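PDB 2EGZ: 3-dehydroquinate dehydratase from Aquifex aeolicus, which catalyses the cis-dehydration of 3-dehydroquinate to 3-dehydroshikimate, the third step of the chorismate pathway, through a Schiff-base intermediate with the substrate. Local coordinates for residues W125-V130 and L157-Q162; E129-G134 and P141-K146. One frame throughout, in Å; residues are numbered along the deposited sequence.

Interaction 1: W125-V130 and L157-Q162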
loop_
_atom_site.group_PDB
_atom_site.type_symbol
_atom_site.label_atom_id
_atom_site.label_comp_id
_atom_site.label_asym_id
_atom_site.label_seq_id
_atom_site.Cartn_x
_atom_site.Cartn_y
_atom_site.Cartn_z
ATOM N N TRP B 125 -11.925 -7.754 9.250
ATOM C CA TRP B 125 -11.732 -6.386 9.719
ATOM C C TRP B 125 -11.168 -5.471 8.639
ATOM O O TRP B 125 -11.458 -4.273 8.623
ATOM C CB TRP B 125 -10.843 -6.341 10.974
ATOM C CG TRP B 125 -9.404 -6.664 10.746
ATOM C CD1 TRP B 125 -8.816 -7.893 10.817
ATOM C CD2 TRP B 125 -8.362 -5.736 10.419
ATOM N NE1 TRP B 125 -7.468 -7.787 10.561
ATOM C CE2 TRP B 125 -7.163 -6.475 10.315
ATOM C CE3 TRP B 125 -8.325 -4.350 10.212
ATOM C CZ2 TRP B 125 -5.935 -5.873 10.004
ATOM C CZ3 TRP B 125 -7.102 -3.751 9.902
ATOM C CH2 TRP B 125 -5.925 -4.516 9.804
ATOM N N ILE B 126 -10.368 -6.034 7.738
ATOM C CA ILE B 126 -9.795 -5.263 6.640
ATOM C C ILE B 126 -10.892 -4.960 5.618
ATOM O O ILE B 126 -10.983 -3.845 5.108
ATOM C CB ILE B 126 -8.642 -6.034 5.961
ATOM C CG1 ILE B 126 -7.441 -6.082 6.910
ATOM C CG2 ILE B 126 -8.261 -5.369 4.643
ATOM C CD1 ILE B 126 -6.225 -6.797 6.348
ATOM N N ILE B 127 -11.726 -5.953 5.324
ATOM C CA ILE B 127 -12.824 -5.746 4.385
ATOM C C ILE B 127 -13.705 -4.603 4.890
ATOM O O ILE B 127 -14.041 -3.680 4.145
ATOM C CB ILE B 127 -13.691 -7.021 4.249
ATOM C CG1 ILE B 127 -12.877 -8.118 3.563
ATOM C CG2 ILE B 127 -14.976 -6.709 3.473
ATOM C CD1 ILE B 127 -13.559 -9.466 3.508
ATOM N N ARG B 128 -14.067 -4.659 6.169
ATOM C CA ARG B 128 -14.914 -3.627 6.754
ATOM C C ARG B 128 -14.243 -2.258 6.810
ATOM O O ARG B 128 -14.896 -1.238 6.600
ATOM C CB ARG B 128 -15.368 -4.041 8.160
ATOM C CG ARG B 128 -16.345 -5.212 8.176
ATOM C CD ARG B 128 -16.918 -5.424 9.576
ATOM N NE ARG B 128 -15.900 -5.907 10.502
ATOM C CZ ARG B 128 -15.720 -7.184 10.819
ATOM N NH1 ARG B 128 -16.496 -8.127 10.294
ATOM N NH2 ARG B 128 -14.750 -7.519 11.657
ATOM N N GLU B 129 -12.946 -2.229 7.097
ATOM C CA GLU B 129 -12.236 -0.957 7.166
ATOM C C GLU B 129 -12.181 -0.280 5.803
ATOM O O GLU B 129 -12.343 0.937 5.700
ATOM C CB GLU B 129 -10.815 -1.151 7.686
ATOM C CG GLU B 129 -10.068 0.164 7.850
ATOM C CD GLU B 129 -8.676 -0.028 8.398
ATOM O OE1 GLU B 129 -8.545 -0.636 9.481
ATOM O OE2 GLU B 129 -7.713 0.429 7.747
ATOM N N VAL B 130 -11.938 -1.067 4.759
ATOM C CA VAL B 130 -11.879 -0.524 3.405
ATOM C C VAL B 130 -13.217 0.110 3.061
ATOM O O VAL B 130 -13.274 1.207 2.504
ATOM C CB VAL B 130 -11.551 -1.634 2.370
ATOM C CG1 VAL B 130 -11.768 -1.118 0.951
ATOM C CG2 VAL B 130 -10.108 -2.086 2.548
ATOM N N LEU B 157 -18.863 -11.319 0.298
ATOM C CA LEU B 157 -20.230 -10.849 0.085
ATOM C C LEU B 157 -20.998 -10.642 1.380
ATOM O O LEU B 157 -21.666 -9.620 1.562
ATOM C CB LEU B 157 -20.982 -11.828 -0.821
ATOM C CG LEU B 157 -20.403 -11.951 -2.235
ATOM C CD1 LEU B 157 -21.040 -13.120 -2.966
ATOM C CD2 LEU B 157 -20.638 -10.652 -2.997
ATOM N N CYS B 158 -20.897 -11.601 2.289
ATOM C CA CYS B 158 -21.605 -11.502 3.558
ATOM C C CYS B 158 -21.084 -10.419 4.495
ATOM O O CYS B 158 -21.868 -9.717 5.140
ATOM C CB CYS B 158 -21.584 -12.851 4.266
ATOM S SG CYS B 158 -22.528 -14.080 3.357
ATOM N N ILE B 159 -19.766 -10.281 4.574
ATOM C CA ILE B 159 -19.181 -9.279 5.452
ATOM C C ILE B 159 -19.468 -7.866 4.949
ATOM O O ILE B 159 -19.599 -6.928 5.740
ATOM C CB ILE B 159 -17.658 -9.495 5.576
ATOM C CG1 ILE B 159 -17.386 -10.831 6.272
ATOM C CG2 ILE B 159 -17.015 -8.348 6.346
ATOM C CD1 ILE B 159 -17.937 -10.931 7.676
ATOM N N SER B 160 -19.593 -7.713 3.635
ATOM C CA SER B 160 -19.859 -6.399 3.066
ATOM C C SER B 160 -21.187 -5.816 3.545
ATOM O O SER B 160 -21.353 -4.598 3.567
ATOM C CB SER B 160 -19.846 -6.465 1.535
ATOM O OG SER B 160 -21.053 -7.017 1.039
ATOM N N ARG B 161 -22.127 -6.675 3.936
ATOM C CA ARG B 161 -23.433 -6.211 4.408
ATOM C C ARG B 161 -23.358 -5.526 5.772
ATOM O O ARG B 161 -24.284 -4.813 6.170
ATOM C CB ARG B 161 -24.422 -7.377 4.489
ATOM C CG ARG B 161 -24.671 -8.066 3.157
ATOM C CD ARG B 161 -25.597 -9.267 3.301
ATOM N NE ARG B 161 -26.957 -8.891 3.675
ATOM C CZ ARG B 161 -27.547 -9.250 4.809
ATOM N NH1 ARG B 161 -26.893 -9.998 5.691
ATOM N NH2 ARG B 161 -28.792 -8.866 5.061
ATOM N N GLN B 162 -22.255 -5.736 6.483
ATOM C CA GLN B 162 -22.076 -5.145 7.806
ATOM C C GLN B 162 -21.734 -3.654 7.741
ATOM O O GLN B 162 -21.700 -2.956 8.763
ATOM C CB GLN B 162 -21.009 -5.936 8.561
ATOM C CG GLN B 162 -21.318 -7.432 8.534
ATOM C CD GLN B 162 -20.353 -8.269 9.341
ATOM O OE1 GLN B 162 -19.187 -7.918 9.499
ATOM N NE2 GLN B 162 -20.835 -9.404 9.836
#

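Interaction 2: E129-G134 and P141-K146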
loop_
_atom_site.group_PDB
_atom_site.type_symbol
_atom_site.label_atom_id
_atom_site.label_comp_id
_atom_site.label_asym_id
_atom_site.label_seq_id
_atom_site.Cartn_x
_atom_site.Cartn_y
_atom_site.Cartn_z
ATOM N N GLU B 129 -12.946 -2.229 7.097
ATOM C CA GLU B 129 -12.236 -0.957 7.166
ATOM C C GLU B 129 -12.181 -0.280 5.803
ATOM O O GLU B 129 -12.343 0.937 5.700
ATOM C CB GLU B 129 -10.815 -1.151 7.686
ATOM C CG GLU B 129 -10.068 0.164 7.850
ATOM C CD GLU B 129 -8.676 -0.028 8.398
ATOM O OE1 GLU B 129 -8.545 -0.636 9.481
ATOM O OE2 GLU B 129 -7.713 0.429 7.747
ATOM N N VAL B 130 -11.938 -1.067 4.759
ATOM C CA VAL B 130 -11.879 -0.524 3.405
ATOM C C VAL B 130 -13.217 0.110 3.061
ATOM O O VAL B 130 -13.274 1.207 2.504
ATOM C CB VAL B 130 -11.551 -1.634 2.370
ATOM C CG1 VAL B 130 -11.768 -1.118 0.951
ATOM C CG2 VAL B 130 -10.108 -2.086 2.548
ATOM N N LEU B 131 -14.299 -0.579 3.399
ATOM C CA LEU B 131 -15.632 -0.063 3.127
ATOM C C LEU B 131 -15.913 1.203 3.926
ATOM O O LEU B 131 -16.394 2.199 3.383
ATOM C CB LEU B 131 -16.680 -1.124 3.459
ATOM C CG LEU B 131 -16.596 -2.381 2.593
ATOM C CD1 LEU B 131 -17.580 -3.421 3.109
ATOM C CD2 LEU B 131 -16.897 -2.021 1.140
ATOM N N ARG B 132 -15.608 1.170 5.217
ATOM C CA ARG B 132 -15.855 2.336 6.051
ATOM C C ARG B 132 -15.029 3.546 5.649
ATOM O O ARG B 132 -15.531 4.668 5.668
ATOM C CB ARG B 132 -15.629 1.991 7.524
ATOM C CG ARG B 132 -16.769 1.154 8.069
ATOM C CD ARG B 132 -16.633 0.799 9.530
ATOM N NE ARG B 132 -17.797 0.020 9.940
ATOM C CZ ARG B 132 -17.740 -1.136 10.593
ATOM N NH1 ARG B 132 -16.566 -1.654 10.924
ATOM N NH2 ARG B 132 -18.864 -1.784 10.892
ATOM N N GLU B 133 -13.769 3.328 5.282
ATOM C CA GLU B 133 -12.914 4.438 4.868
ATOM C C GLU B 133 -13.435 5.027 3.564
ATOM O O GLU B 133 -13.435 6.244 3.376
ATOM C CB GLU B 133 -11.471 3.967 4.696
ATOM C CG GLU B 133 -10.769 3.710 6.010
ATOM C CD GLU B 133 -10.536 4.989 6.792
ATOM O OE1 GLU B 133 -9.622 5.754 6.419
ATOM O OE2 GLU B 133 -11.275 5.236 7.768
ATOM N N GLY B 134 -13.888 4.159 2.666
ATOM C CA GLY B 134 -14.424 4.636 1.406
ATOM C C GLY B 134 -15.583 5.596 1.631
ATOM O O GLY B 134 -15.671 6.640 0.985
ATOM N N PRO B 141 -17.067 2.783 -2.160
ATOM C CA PRO B 141 -15.987 1.825 -1.934
ATOM C C PRO B 141 -16.020 0.641 -2.894
ATOM O O PRO B 141 -17.078 0.075 -3.169
ATOM C CB PRO B 141 -16.192 1.413 -0.473
ATOM C CG PRO B 141 -17.680 1.543 -0.296
ATOM C CD PRO B 141 -18.003 2.819 -1.021
ATOM N N LYS B 142 -14.846 0.289 -3.411
ATOM C CA LYS B 142 -14.703 -0.830 -4.335
ATOM C C LYS B 142 -13.637 -1.765 -3.788
ATOM O O LYS B 142 -12.531 -1.327 -3.471
ATOM C CB LYS B 142 -14.272 -0.337 -5.723
ATOM C CG LYS B 142 -13.862 -1.457 -6.665
ATOM C CD LYS B 142 -13.452 -0.939 -8.039
ATOM C CE LYS B 142 -13.096 -2.101 -8.960
ATOM N NZ LYS B 142 -12.734 -1.669 -10.344
ATOM N N ILE B 143 -13.975 -3.045 -3.678
ATOM C CA ILE B 143 -13.042 -4.049 -3.181
ATOM C C ILE B 143 -12.915 -5.148 -4.228
ATOM O O ILE B 143 -13.905 -5.766 -4.603
ATOM C CB ILE B 143 -13.543 -4.686 -1.857
ATOM C CG1 ILE B 143 -13.701 -3.610 -0.785
ATOM C CG2 ILE B 143 -12.558 -5.753 -1.379
ATOM C CD1 ILE B 143 -14.286 -4.127 0.518
ATOM N N ALA B 144 -11.697 -5.377 -4.705
ATOM C CA ALA B 144 -11.446 -6.421 -5.696
ATOM C C ALA B 144 -10.338 -7.299 -5.120
ATOM O O ALA B 144 -9.176 -6.892 -5.085
ATOM C CB ALA B 144 -11.000 -5.798 -7.014
ATOM N N VAL B 145 -10.703 -8.497 -4.667
ATOM C CA VAL B 145 -9.740 -9.409 -4.050
ATOM C C VAL B 145 -9.836 -10.842 -4.573
ATOM O O VAL B 145 -10.926 -11.346 -4.847
ATOM C CB VAL B 145 -9.924 -9.432 -2.515
ATOM C CG1 VAL B 145 -9.684 -8.044 -1.941
ATOM C CG2 VAL B 145 -11.340 -9.908 -2.162
ATOM N N LYS B 146 -8.686 -11.498 -4.698
ATOM C CA LYS B 146 -8.654 -12.864 -5.198
ATOM C C LYS B 146 -9.200 -13.861 -4.191
ATOM O O LYS B 146 -8.786 -13.887 -3.028
ATOM C CB LYS B 146 -7.229 -13.279 -5.578
ATOM C CG LYS B 146 -7.147 -14.714 -6.098
ATOM C CD LYS B 146 -5.728 -15.126 -6.460
ATOM C CE LYS B 146 -5.685 -16.574 -6.947
ATOM N NZ LYS B 146 -4.296 -17.033 -7.228
#

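Interaction 1: W125-V130 and L157-Q162
Ile127 meets Ile159 through their CG2 methyls, with Ile127 CG2 and Ile159 CG2 3.9 Å apart and the two side chains crossing at about a right angle. In both isoleucines CG2 stands opposite the backbone N, and this common setting turns the two methyls into the groove between the helices. Each residue is buried; Ile127 also packs on Arg155 and Leu156 of helix 150-160, and Ile159 on Asn124. The pair lies between helices 124-136 and 150-160, successive outer helices of the TIM barrel of a type I dehydroquinase, separated along the chain by strand 140-146. The backbones come nearest one residue further along each segment, where Arg128 CA and Ser160 CA are 6.8 Å apart.

Arg128 uses two parts of its side chain. Its aliphatic base lies against the same isoleucine methyl, with Arg128 CG 3.7 Å from Ile159 CG2. Beyond this the chain bends at chi3 (-69°), which brings the guanidinium towards Gln162. There Arg128 NH1 donates a hydrogen bond to Gln162 OE1 at 2.8 Å. The N-H...O angle of 140° shows a bent bond; the donor lies in the carbonyl plane of the amide, whereas the oxygen is tilted from the guanidinium plane. The oxygen is also near the methylene carbon, Arg128 CD to Gln162 OE1 being 3.4 Å. Gln162 is exposed, while Arg128 is only partly so and packs on Val163 as well.

Interaction 2: E129-G134 and P141-K146
Pro141, Ile143 and Leu131 bury the most surface here, and each touches through carbon atoms. Leu131 CD2 is the branch that reaches both strand residues: it lies 3.9 Å from Pro141 CB and 3.4 Å from Ile143 CD1, the latter unusually tight. Leu131 crosses each at about a right angle. Its chi1 of -64° sets CG opposite the carbonyl carbon, and from there CD2 swings towards the strand.

Ile143 fills the angle between two helix residues, for its CG1 is also 3.6 Å from Val130 CG1. An alanine in place of Ile143 would probably open a gap where CG1 and CD1 stood, costing Val130 CG1 its apolar contact and leaving Leu131 CD2 with Pro141 as its partner across the contact. Pro141 packs further along the helix, where Gly134 CA lies 4.1 Å from Pro141 CB, a closeness that the lack of a side chain on the glycine permits.

Lys142, the Schiff-base residue, has its CB pointing away from the helix segment, and the extended chain carries NZ to a hydrogen bond with a tartrate probably from the crystallisation liquor. Helix 129-134 runs nearly antiparallel to strand 141-146, at 154° with axes 7.6 Å apart, in the beta-alpha-beta unit 110-117, 124-136, 140-146. The strand is hydrogen-bonded to 110-117 through Lys142 and to 168-172 through Pro141 and Ile143, while Leu156 of helix 150-160 also packs on Ile143.

Interactions 1 and 2 have centres about 7 Å apart and share Glu129 and Val130 of helix 124-136. Along the chain the order is helix 124-136, strand 140-146, helix 150-160, so the first helix meets the strand that follows it in interaction 2 and the next helix in interaction 1. The two contacts join directly: Ile127 O is 3.7 Å from Ile143 CD1, and Ser160 CA is 3.8 Å from Leu131 CD1. Interaction 2 is wholly buried, whereas interaction 1 reaches the surface. Together they form continuous packing from the outer helices to the barrel strand bearing the Schiff-base lysine, whose side chain lies about 4 Å from that of the active-site His116.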